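Local coordinates for protein DR2417 (Deinococcus radiodurans, PDB 4XWW) that probably degrades RNA from its 5' end as a metal-dependent exonuclease of the metallo-beta-lactamase superfamily, and possibly also as an endonuclease, acting in rRNA maturation and perhaps mRNA decay, at residues Pro396-Pro401 with Pro423-Ile428; Arg512-Ala517 with Gly537-Phe542; Arg102-Gly107 with Asp128-Thr133; Pro220-Ile225 with Val376-His381. All blocks are in the same frame, centred on the assembly; numbering follows the deposited sequence. Where two conformers were deposited one is given.

Contact 1: residues Pro396-Pro401 with Pro423-Ile428; sequences PKFFLP and PKRTLI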
# COMPACT_ATOMS: atom_id res chain seq x y z
N PRO A 396 -26.27 -15.26 -21.45
CA PRO A 396 -25.31 -15.42 -22.55
C PRO A 396 -24.86 -16.86 -22.74
O PRO A 396 -24.77 -17.63 -21.77
CB PRO A 396 -24.14 -14.54 -22.12
CG PRO A 396 -24.13 -14.71 -20.64
CD PRO A 396 -25.60 -14.76 -20.23
N LYS A 397 -24.55 -17.23 -23.97
CA LYS A 397 -24.00 -18.55 -24.21
C LYS A 397 -22.57 -18.61 -23.68
O LYS A 397 -22.19 -19.58 -23.04
CB LYS A 397 -24.04 -18.91 -25.69
CG LYS A 397 -23.57 -20.34 -25.99
CD LYS A 397 -23.98 -20.76 -27.42
CE LYS A 397 -23.66 -22.25 -27.66
NZ LYS A 397 -23.86 -22.67 -29.07
N PHE A 398 -21.80 -17.55 -23.93
CA PHE A 398 -20.39 -17.54 -23.53
C PHE A 398 -20.09 -16.30 -22.71
O PHE A 398 -20.78 -15.29 -22.83
CB PHE A 398 -19.52 -17.63 -24.78
CG PHE A 398 -19.72 -18.90 -25.57
CD1 PHE A 398 -19.56 -20.13 -24.95
CD2 PHE A 398 -20.08 -18.87 -26.91
CE1 PHE A 398 -19.74 -21.31 -25.66
CE2 PHE A 398 -20.27 -20.05 -27.63
CZ PHE A 398 -20.10 -21.28 -27.00
N PHE A 399 -19.07 -16.36 -21.85
CA PHE A 399 -18.86 -15.27 -20.91
C PHE A 399 -17.37 -14.97 -20.73
O PHE A 399 -16.56 -15.88 -20.48
CB PHE A 399 -19.54 -15.63 -19.58
CG PHE A 399 -19.36 -14.62 -18.48
CD1 PHE A 399 -19.41 -13.26 -18.72
CD2 PHE A 399 -19.18 -15.06 -17.18
CE1 PHE A 399 -19.26 -12.35 -17.68
CE2 PHE A 399 -19.03 -14.17 -16.13
CZ PHE A 399 -19.06 -12.81 -16.38
N LEU A 400 -17.02 -13.69 -20.88
CA LEU A 400 -15.66 -13.18 -20.65
C LEU A 400 -15.66 -12.14 -19.54
O LEU A 400 -15.87 -10.95 -19.81
CB LEU A 400 -15.07 -12.54 -21.91
CG LEU A 400 -14.42 -13.38 -23.00
CD1 LEU A 400 -13.91 -12.44 -24.09
CD2 LEU A 400 -13.27 -14.19 -22.42
N PRO A 401 -15.42 -12.56 -18.30
CA PRO A 401 -15.29 -11.56 -17.23
C PRO A 401 -14.06 -10.70 -17.48
O PRO A 401 -12.97 -11.21 -17.79
CB PRO A 401 -15.16 -12.42 -15.96
CG PRO A 401 -14.76 -13.79 -16.46
CD PRO A 401 -15.42 -13.94 -17.79
N PRO A 423 -23.59 -19.58 -18.10
CA PRO A 423 -23.12 -19.67 -19.48
C PRO A 423 -22.64 -21.07 -19.80
O PRO A 423 -22.19 -21.78 -18.90
CB PRO A 423 -21.94 -18.69 -19.53
CG PRO A 423 -22.08 -17.83 -18.32
CD PRO A 423 -22.77 -18.67 -17.29
N LYS A 424 -22.74 -21.46 -21.06
CA LYS A 424 -22.22 -22.75 -21.50
C LYS A 424 -20.74 -22.88 -21.14
O LYS A 424 -20.30 -23.93 -20.65
CB LYS A 424 -22.41 -22.92 -23.00
CG LYS A 424 -21.80 -24.21 -23.51
CD LYS A 424 -22.36 -24.59 -24.85
CE LYS A 424 -21.85 -25.97 -25.25
NZ LYS A 424 -22.30 -26.38 -26.60
N ARG A 425 -19.98 -21.82 -21.40
CA ARG A 425 -18.57 -21.81 -21.04
C ARG A 425 -18.11 -20.39 -20.69
O ARG A 425 -18.55 -19.41 -21.29
CB ARG A 425 -17.70 -22.38 -22.17
CG ARG A 425 -16.23 -22.55 -21.76
CD ARG A 425 -15.46 -23.54 -22.65
NE ARG A 425 -15.81 -23.40 -24.06
CZ ARG A 425 -16.54 -24.27 -24.75
NH1 ARG A 425 -16.99 -25.37 -24.15
NH2 ARG A 425 -16.80 -24.06 -26.03
N THR A 426 -17.24 -20.31 -19.69
CA THR A 426 -16.68 -19.03 -19.28
C THR A 426 -15.17 -19.13 -19.39
O THR A 426 -14.58 -20.12 -18.94
CB THR A 426 -17.08 -18.66 -17.85
OG1 THR A 426 -18.51 -18.59 -17.75
CG2 THR A 426 -16.47 -17.32 -17.44
N LEU A 427 -14.53 -18.13 -20.00
CA LEU A 427 -13.07 -18.12 -20.07
C LEU A 427 -12.49 -16.96 -19.28
O LEU A 427 -13.10 -15.90 -19.19
CB LEU A 427 -12.59 -18.03 -21.51
CG LEU A 427 -12.93 -19.23 -22.38
CD1 LEU A 427 -12.50 -18.95 -23.80
CD2 LEU A 427 -12.27 -20.50 -21.83
N ILE A 428 -11.30 -17.19 -18.72
CA ILE A 428 -10.58 -16.13 -18.02
C ILE A 428 -9.48 -15.64 -18.97
O ILE A 428 -8.43 -16.27 -19.09
CB ILE A 428 -9.95 -16.61 -16.67
CG1 ILE A 428 -10.99 -17.29 -15.75
CG2 ILE A 428 -9.30 -15.44 -15.95
CD1 ILE A 428 -12.12 -16.40 -15.29
O HOH W 1 -12.22 -13.19 -19.42
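Phe399 and Thr426 form the closest pair of two parallel strands, and their side chains run side by side on one face of the sheet. Chi1 (178°) sets Phe399 CG anti to the backbone N, and CD2 of the ring lies 3.5 Å from Thr426 CG2, while OG1 of the same threonine lies near Phe399 CB. That CB also meets the ring of Pro423, whose CG is 3.6 Å away. CD of Pro401 sits over the centre of the Phe399 ring, so one face is packed by its own strand. On the face of Phe398 and Arg425 the fit is different: the Arg425 chain bends at chi3 (41°), which turns NE, the donor to Phe442 O. Phe398 CE1 lies over one guanidinium face, 4.0 Å from Arg425 NH2, with the two planes 29° apart. Lys397 CG covers the centre of one face of the Phe398 ring. Lys397 and Lys424 extend alongside each other; Lys397 NZ bonds Pro439 O, and both ammonium groups meet Asp440, a shared counterion that should ease their repulsion. The backbones are joined by Phe399 N to Arg425 O (3.1 Å) and Leu427 N to Phe399 O (3.1 Å), and a water links Pro401 O with Leu427 O. Helix 406-417 joins the two strands in a beta-alpha-beta unit of the metallo-beta-lactamase fold and packs against Pro423 and Thr426; strand 425-426 is the sheet's edge within this chain, strand 205-209 flanks 398-402 on the other side, and Phe442 of strand 441-447 stacks on Phe398.

Contact 2: residues Arg512-Ala517 with Gly537-Phe542; sequences RVALEA and GAVRRF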
# COMPACT_ATOMS: atom_id res chain seq x y z
N ARG A 512 41.24 -0.92 0.82
CA ARG A 512 42.30 -1.93 0.95
C ARG A 512 41.87 -3.28 0.40
O ARG A 512 42.68 -4.00 -0.19
CB ARG A 512 42.73 -2.09 2.42
CG ARG A 512 41.81 -2.95 3.28
CD ARG A 512 42.55 -3.61 4.44
NE ARG A 512 43.73 -2.84 4.82
CZ ARG A 512 43.70 -1.73 5.55
NH1 ARG A 512 42.55 -1.24 5.98
NH2 ARG A 512 44.83 -1.10 5.84
N VAL A 513 40.60 -3.62 0.58
CA VAL A 513 40.08 -4.90 0.11
C VAL A 513 40.05 -4.88 -1.41
O VAL A 513 40.45 -5.85 -2.06
CB VAL A 513 38.68 -5.18 0.68
CG1 VAL A 513 38.11 -6.46 0.08
CG2 VAL A 513 38.74 -5.29 2.20
N ALA A 514 39.60 -3.77 -1.96
CA ALA A 514 39.62 -3.56 -3.40
C ALA A 514 41.05 -3.57 -3.93
O ALA A 514 41.36 -4.26 -4.90
CB ALA A 514 38.93 -2.26 -3.76
N LEU A 515 41.93 -2.82 -3.26
CA LEU A 515 43.31 -2.64 -3.71
C LEU A 515 44.08 -3.96 -3.76
O LEU A 515 44.77 -4.23 -4.74
CB LEU A 515 44.05 -1.66 -2.79
CG LEU A 515 45.41 -1.19 -3.30
CD1 LEU A 515 45.24 -0.37 -4.56
CD2 LEU A 515 46.15 -0.41 -2.23
N GLU A 516 43.96 -4.76 -2.71
CA GLU A 516 44.63 -6.06 -2.66
C GLU A 516 44.26 -6.87 -3.89
O GLU A 516 45.12 -7.48 -4.51
CB GLU A 516 44.26 -6.82 -1.38
N ALA A 517 42.98 -6.85 -4.25
CA ALA A 517 42.50 -7.54 -5.44
C ALA A 517 43.09 -6.94 -6.71
O ALA A 517 43.42 -7.67 -7.65
CB ALA A 517 40.98 -7.49 -5.50
N GLY A 537 34.22 -8.46 -6.53
CA GLY A 537 33.95 -9.66 -5.76
C GLY A 537 34.44 -9.57 -4.33
O GLY A 537 33.74 -9.97 -3.40
N ALA A 538 35.65 -9.04 -4.16
CA ALA A 538 36.25 -8.91 -2.83
C ALA A 538 35.47 -7.93 -1.95
O ALA A 538 35.21 -8.22 -0.78
CB ALA A 538 37.70 -8.48 -2.95
N VAL A 539 35.11 -6.79 -2.51
CA VAL A 539 34.38 -5.76 -1.76
C VAL A 539 32.98 -6.23 -1.38
O VAL A 539 32.51 -5.97 -0.27
CB VAL A 539 34.28 -4.44 -2.56
CG1 VAL A 539 33.44 -3.42 -1.82
CG2 VAL A 539 35.68 -3.89 -2.84
N ARG A 540 32.31 -6.93 -2.30
CA ARG A 540 30.99 -7.50 -2.01
C ARG A 540 31.06 -8.45 -0.83
O ARG A 540 30.20 -8.45 0.05
CB ARG A 540 30.45 -8.23 -3.24
CG ARG A 540 29.37 -9.26 -2.92
CD ARG A 540 28.03 -8.60 -2.66
NE ARG A 540 27.50 -7.96 -3.86
CZ ARG A 540 27.09 -6.70 -3.90
NH1 ARG A 540 27.15 -5.94 -2.82
NH2 ARG A 540 26.61 -6.19 -5.04
N ARG A 541 32.11 -9.27 -0.81
CA ARG A 541 32.35 -10.21 0.28
C ARG A 541 32.66 -9.47 1.58
O ARG A 541 32.22 -9.89 2.65
CB ARG A 541 33.49 -11.17 -0.07
N PHE A 542 33.43 -8.39 1.48
CA PHE A 542 33.84 -7.63 2.66
C PHE A 542 32.70 -6.83 3.27
O PHE A 542 32.50 -6.83 4.49
CB PHE A 542 34.98 -6.67 2.32
CG PHE A 542 35.18 -5.58 3.34
CD1 PHE A 542 35.63 -5.88 4.62
CD2 PHE A 542 34.90 -4.26 3.02
CE1 PHE A 542 35.80 -4.88 5.57
CE2 PHE A 542 35.08 -3.26 3.96
CZ PHE A 542 35.53 -3.57 5.24
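Val513 supplies most of the apolar contact, using its two methyl groups on different partners. CG1, anti to the backbone N (chi1 175°), reaches the neighbouring backbone and lies 3.5 Å from Ala538 O, with Ala538 CB at 3.7 Å from the same methyl. Ala514 CB packs on Val539 CG2 at 3.8 Å, beside the closest approach of the two backbones. Ala517 CB and Ala538 CB touch more loosely, 4.3 Å apart. Short side chains at these positions are in keeping with an interhelical distance of 8.4 Å between the local axes. The segments belong to helices 504-523 and 528-547 of the C-terminal domain of RNase J, a roughly antiparallel helical pair whose local directions differ by 149°. Strands pack beside the pair: Val492 of strand 491-497 meets Ala514, and Leu553 of strand 552-556 meets Val539. The aromatic interaction is a CH-pi contact. Val513 CG2 stands over one face of the Phe542 ring, 4.0 Å from its centroid and 22° off the normal, displaced toward the rim so that its nearest ring atom is CG at 3.7 Å. The Phe542 side chain crosses that of Val513 obliquely and is also touched by Leu506, Gln509 and Ile510 of helix 504-523. No hydrogen bond passes between the two segments; the backbone bonds Glu516 N to Arg512 O and Phe542 N to Ala538 O remain within the individual helices.

Contact 3: residues Arg102-Gly107 with Asp128-Thr133; sequences RVPVYG and DLREVT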
# COMPACT_ATOMS: atom_id res chain seq x y z
N ARG A 102 -5.65 7.62 -39.53
CA ARG A 102 -6.86 8.29 -39.05
C ARG A 102 -8.08 7.46 -39.45
O ARG A 102 -8.29 7.19 -40.63
CB ARG A 102 -6.95 9.70 -39.61
CG ARG A 102 -5.83 10.62 -39.14
CD ARG A 102 -5.71 10.62 -37.63
NE ARG A 102 -4.81 11.67 -37.16
CZ ARG A 102 -3.53 11.47 -36.85
NH1 ARG A 102 -3.00 10.26 -36.95
NH2 ARG A 102 -2.79 12.48 -36.42
N VAL A 103 -8.85 7.04 -38.46
CA VAL A 103 -10.04 6.22 -38.65
C VAL A 103 -11.19 6.84 -37.86
O VAL A 103 -10.95 7.65 -36.95
CB VAL A 103 -9.80 4.74 -38.19
CG1 VAL A 103 -8.66 4.11 -38.97
CG2 VAL A 103 -9.53 4.67 -36.66
N PRO A 104 -12.43 6.47 -38.19
CA PRO A 104 -13.53 7.05 -37.41
C PRO A 104 -13.52 6.60 -35.94
O PRO A 104 -13.30 5.42 -35.62
CB PRO A 104 -14.79 6.56 -38.15
CG PRO A 104 -14.31 6.32 -39.57
CD PRO A 104 -12.93 5.76 -39.39
N VAL A 105 -13.72 7.57 -35.04
CA VAL A 105 -13.71 7.35 -33.60
C VAL A 105 -15.04 7.80 -33.00
O VAL A 105 -15.36 8.98 -33.01
CB VAL A 105 -12.55 8.11 -32.94
CG1 VAL A 105 -12.51 7.86 -31.44
CG2 VAL A 105 -11.21 7.73 -33.59
N TYR A 106 -15.81 6.85 -32.49
CA TYR A 106 -17.16 7.11 -32.00
C TYR A 106 -17.26 7.20 -30.48
O TYR A 106 -16.69 6.38 -29.76
CB TYR A 106 -18.12 6.03 -32.48
CG TYR A 106 -18.27 6.03 -33.99
CD1 TYR A 106 -19.24 6.81 -34.60
CD2 TYR A 106 -17.43 5.27 -34.79
CE1 TYR A 106 -19.38 6.82 -35.99
CE2 TYR A 106 -17.56 5.28 -36.17
CZ TYR A 106 -18.53 6.06 -36.77
OH TYR A 106 -18.65 6.06 -38.15
N GLY A 107 -17.99 8.20 -29.98
CA GLY A 107 -18.22 8.26 -28.55
C GLY A 107 -19.26 9.29 -28.15
O GLY A 107 -19.66 10.11 -28.97
N ASP A 128 -10.59 11.89 -36.38
CA ASP A 128 -11.97 11.86 -36.83
C ASP A 128 -12.92 11.47 -35.70
O ASP A 128 -13.40 10.33 -35.65
CB ASP A 128 -12.07 10.89 -38.00
CG ASP A 128 -13.39 10.95 -38.72
OD1 ASP A 128 -14.26 11.77 -38.36
OD2 ASP A 128 -13.54 10.17 -39.68
N LEU A 129 -13.18 12.41 -34.79
CA LEU A 129 -14.14 12.17 -33.71
C LEU A 129 -15.59 12.35 -34.18
O LEU A 129 -15.95 13.37 -34.77
CB LEU A 129 -13.84 13.10 -32.52
CG LEU A 129 -12.43 13.02 -31.92
CD1 LEU A 129 -12.23 14.00 -30.74
CD2 LEU A 129 -12.17 11.62 -31.42
N ARG A 130 -16.41 11.34 -33.91
CA ARG A 130 -17.81 11.32 -34.31
C ARG A 130 -18.74 11.07 -33.13
O ARG A 130 -18.70 10.01 -32.49
CB ARG A 130 -18.04 10.26 -35.38
CG ARG A 130 -17.25 10.51 -36.63
CD ARG A 130 -17.42 9.38 -37.61
NE ARG A 130 -16.62 9.59 -38.81
CZ ARG A 130 -16.78 8.92 -39.94
NH1 ARG A 130 -17.73 7.99 -40.03
NH2 ARG A 130 -16.00 9.17 -40.97
N GLU A 131 -19.59 12.04 -32.86
CA GLU A 131 -20.49 11.96 -31.72
C GLU A 131 -21.64 10.99 -31.94
O GLU A 131 -22.27 10.97 -33.01
CB GLU A 131 -21.04 13.36 -31.41
CG GLU A 131 -21.89 13.42 -30.16
CD GLU A 131 -22.40 14.81 -29.88
OE1 GLU A 131 -21.56 15.73 -29.72
OE2 GLU A 131 -23.63 15.00 -29.83
N VAL A 132 -21.92 10.18 -30.91
CA VAL A 132 -23.12 9.37 -30.89
C VAL A 132 -23.94 9.68 -29.65
O VAL A 132 -23.51 10.43 -28.77
CB VAL A 132 -22.80 7.85 -30.92
CG1 VAL A 132 -22.16 7.46 -32.25
CG2 VAL A 132 -21.93 7.44 -29.73
N THR A 133 -25.12 9.10 -29.57
CA THR A 133 -25.83 9.10 -28.30
C THR A 133 -26.49 7.74 -28.11
O THR A 133 -26.41 6.90 -28.99
CB THR A 133 -26.87 10.21 -28.21
OG1 THR A 133 -27.35 10.31 -26.86
CG2 THR A 133 -28.02 9.93 -29.16
O HOH W 2 -9.07 9.41 -36.41
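Asp128 meets the strand 104-107 at the start of a parallel pairing that closes a beta-alpha-beta crossover through helix 109-122, at the edge of the eight-stranded sheet of the metallo-beta-lactamase fold. Its carbonyl O accepts from Val105 N at 2.8 Å, its CB rests against Val103 O, and a water connects its N to the same carbonyl of Val103. Leu129 follows on the opposite face of the sheet from Arg130, with CD2 3.8 Å from Val105 CG1 and helix 109-122 beyond it. Arg130 makes the most varied contacts. Its N donates to Val105 O (2.7 Å) and its O receives Gly107 N, while the chain runs extended from CG to NE beside the Tyr106 ring, Arg130 CD 3.6 Å from Tyr106 CZ. That ring stands almost upright to the guanidinium, planes 82° apart, and Tyr106 OH accepts from Arg130 NH1 at 2.8 Å, 28° out of the guanidinium plane. Pro104 CB lies over the centre of one guanidinium face, 3.5 Å above the plane. From its own strand Asp128 OD2 takes Arg130 NH2 on its syn side in a salt bridge of 3.0 Å, which would limit rotation of the group over Pro104. Glu131 comes next, its CA-H pointing to Gly107 O. Val132 N donates to that same oxygen at 3.0 Å, from well above the carbonyl plane, while Val132 CG1 packs against Tyr106 CD1.

Contact 4: residues Pro220-Ile225 with Val376-His381; sequences PSEAEI and VHASGH. With nucleotides of chain C.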
# COMPACT_ATOMS: atom_id res chain seq x y z
N PRO A 220 -24.00 1.16 -3.30
CA PRO A 220 -24.95 2.22 -2.92
C PRO A 220 -25.19 3.23 -4.02
O PRO A 220 -24.32 3.41 -4.88
CB PRO A 220 -24.26 2.90 -1.72
CG PRO A 220 -23.29 1.89 -1.22
CD PRO A 220 -22.84 1.10 -2.39
N SER A 221 -26.35 3.86 -3.99
CA SER A 221 -26.76 4.89 -4.96
C SER A 221 -26.12 6.25 -4.69
O SER A 221 -25.96 6.64 -3.52
CB SER A 221 -28.27 5.03 -4.92
OG SER A 221 -28.70 6.08 -5.76
N GLU A 222 -25.82 7.00 -5.75
CA GLU A 222 -25.37 8.38 -5.55
C GLU A 222 -26.42 9.24 -4.85
O GLU A 222 -26.08 10.22 -4.17
CB GLU A 222 -24.95 9.03 -6.86
CG GLU A 222 -23.64 8.51 -7.41
CD GLU A 222 -22.42 8.84 -6.55
OE1 GLU A 222 -22.41 9.91 -5.90
OE2 GLU A 222 -21.47 8.03 -6.53
N ALA A 223 -27.70 8.87 -4.96
CA ALA A 223 -28.71 9.67 -4.29
C ALA A 223 -28.58 9.52 -2.76
O ALA A 223 -28.78 10.47 -2.03
CB ALA A 223 -30.12 9.31 -4.77
N GLU A 224 -28.22 8.32 -2.31
CA GLU A 224 -28.02 8.09 -0.88
C GLU A 224 -26.78 8.83 -0.38
O GLU A 224 -26.80 9.44 0.68
CB GLU A 224 -27.88 6.60 -0.57
CG GLU A 224 -27.82 6.35 0.93
CD GLU A 224 -27.14 5.05 1.30
OE1 GLU A 224 -27.15 4.11 0.48
OE2 GLU A 224 -26.59 4.98 2.42
N ILE A 225 -25.70 8.76 -1.15
CA ILE A 225 -24.48 9.48 -0.78
C ILE A 225 -24.76 10.99 -0.71
O ILE A 225 -24.29 11.65 0.20
CB ILE A 225 -23.33 9.23 -1.79
CG1 ILE A 225 -23.05 7.73 -1.93
CG2 ILE A 225 -22.06 10.01 -1.38
CD1 ILE A 225 -22.83 6.97 -0.61
N VAL A 376 -19.90 8.30 2.68
CA VAL A 376 -19.81 9.47 1.84
C VAL A 376 -19.18 9.14 0.47
O VAL A 376 -18.76 10.03 -0.26
CB VAL A 376 -19.02 10.60 2.53
CG1 VAL A 376 -19.81 11.13 3.72
CG2 VAL A 376 -17.64 10.13 2.98
N HIS A 377 -19.15 7.86 0.14
CA HIS A 377 -18.71 7.44 -1.19
C HIS A 377 -19.44 6.20 -1.66
O HIS A 377 -19.67 5.28 -0.88
CB HIS A 377 -17.21 7.16 -1.19
CG HIS A 377 -16.68 6.72 -2.52
ND1 HIS A 377 -16.59 7.56 -3.61
CD2 HIS A 377 -16.19 5.53 -2.93
CE1 HIS A 377 -16.09 6.90 -4.64
NE2 HIS A 377 -15.83 5.67 -4.25
N ALA A 378 -19.79 6.19 -2.95
CA ALA A 378 -20.29 5.00 -3.63
C ALA A 378 -19.40 4.68 -4.81
O ALA A 378 -19.10 5.56 -5.61
CB ALA A 378 -21.74 5.21 -4.10
N SER A 379 -19.01 3.42 -4.93
CA SER A 379 -18.23 2.94 -6.07
C SER A 379 -18.94 3.20 -7.40
O SER A 379 -20.17 3.21 -7.48
CB SER A 379 -17.96 1.43 -5.91
OG SER A 379 -17.31 0.89 -7.05
N GLY A 380 -18.15 3.41 -8.44
CA GLY A 380 -18.69 3.47 -9.79
C GLY A 380 -19.01 2.09 -10.36
O GLY A 380 -19.51 2.01 -11.48
N HIS A 381 -18.68 1.02 -9.64
CA HIS A 381 -18.82 -0.31 -10.25
C HIS A 381 -19.80 -1.23 -9.51
O HIS A 381 -19.90 -1.20 -8.28
CB HIS A 381 -17.45 -1.00 -10.39
CG HIS A 381 -16.43 -0.23 -11.16
ND1 HIS A 381 -16.22 -0.42 -12.51
CD2 HIS A 381 -15.56 0.75 -10.78
CE1 HIS A 381 -15.26 0.38 -12.92
NE2 HIS A 381 -14.85 1.10 -11.89
P U C 2 -14.56 3.02 -7.02
OP1 U C 2 -15.12 4.06 -7.91
OP2 U C 2 -15.25 1.72 -6.88
O5' U C 2 -13.06 2.69 -7.46
C5' U C 2 -12.11 3.73 -7.73
C4' U C 2 -11.20 3.33 -8.87
O4' U C 2 -10.26 2.32 -8.41
C3' U C 2 -11.90 2.74 -10.10
O3' U C 2 -11.26 3.24 -11.26
C2' U C 2 -11.59 1.25 -9.98
O2' U C 2 -11.60 0.58 -11.22
C1' U C 2 -10.19 1.29 -9.38
N1 U C 2 -9.78 0.05 -8.71
C2 U C 2 -8.49 -0.39 -8.91
O2 U C 2 -7.69 0.21 -9.60
N3 U C 2 -8.17 -1.56 -8.27
C4 U C 2 -8.99 -2.32 -7.46
O4 U C 2 -8.55 -3.35 -6.95
C5 U C 2 -10.31 -1.80 -7.30
C6 U C 2 -10.66 -0.66 -7.92
O3' U C 1 -14.39 3.65 -5.55
P U C 3 -12.14 3.65 -12.53
OP1 U C 3 -13.57 3.47 -12.17
OP2 U C 3 -11.59 2.96 -13.71
O5' U C 3 -11.88 5.21 -12.65
C5' U C 3 -12.10 6.08 -11.53
C4' U C 3 -10.97 7.07 -11.42
O4' U C 3 -9.88 6.49 -10.66
C3' U C 3 -10.38 7.51 -12.75
O3' U C 3 -10.16 8.91 -12.74
C2' U C 3 -9.05 6.75 -12.82
O2' U C 3 -8.06 7.41 -13.58
C1' U C 3 -8.67 6.69 -11.34
N1 U C 3 -7.76 5.59 -11.03
C2 U C 3 -6.62 5.88 -10.31
O2 U C 3 -6.36 7.00 -9.91
N3 U C 3 -5.81 4.80 -10.06
C4 U C 3 -6.00 3.50 -10.45
O4 U C 3 -5.17 2.64 -10.15
C5 U C 3 -7.20 3.28 -11.20
C6 U C 3 -8.01 4.31 -11.47
O HOH W 3 -21.40 5.80 -7.83
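Ile225 of helix 222-234 and Ala378 of the loop of residues 376-381 meet through the isoleucine's branched side chain, which can be followed outward. CB, directed toward the loop, sends CG2 to the carbonyl of Val376, 3.5 Å from its O. The other branch starts with CG1, anti to the carbonyl carbon (chi1 -55°), which lies 3.6 Å from Ala378 CB. At the tip CD1 settles against the His377 carbonyl, 3.6 Å from its O. Three successive loop residues thus lean on one side chain. Pro220 O also packs against Ala378 CB, at 3.2 Å, and Glu222 OE2 lies near it too; a water lies within hydrogen-bonding distance of both Glu222 OE2 and Ser379 O. The same loop carries residues that touch the RNA. His377 NE2 is hydrogen-bonded at 2.8 Å to O3' of U1 of chain C, which lies in the plane of the imidazole at its edge. Gly380 N donates almost straight (172°) to OP1 of U2 of chain C, and His381 NE2 donates to OP1 of U3 of chain C at 2.7 Å. His381 is the predicted proton acceptor, and Asp209, the predicted proton donor, holds its ND1. Arg251 pairs with Glu222 and also bonds His377 ND1, joining both segments. Helix 222-234 starts with Ser221 as N-cap, its OG accepting from Ala223 N and also bonding Asp179 OD1, and packs Leu229 and Ile232 on Val376; the loop runs between strand 367-369 and helix 384-394.

How the contacts relate
Along the chain the contacts follow in series: contact 3 first, then contact 4, contact 1 and contact 2. Contacts 1 and 3 both lie at sheet edges but in different sheets of the metallo-beta-lactamase fold, their centres about 30 Å apart. The segments of contact 4 are 151 residues apart in sequence; its centre is about 29 Å from contact 1 and 31 Å from contact 3. Contact 2 stands apart in the C-terminal domain, more than 60 Å between centres from each of the others. At nearest atoms contacts 1, 3 and 2 are about 13, 16 and 33 Å from the RNA, which meets the loop 376-381 of contact 4 while the two sheet edges belong to the body of the catalytic fold.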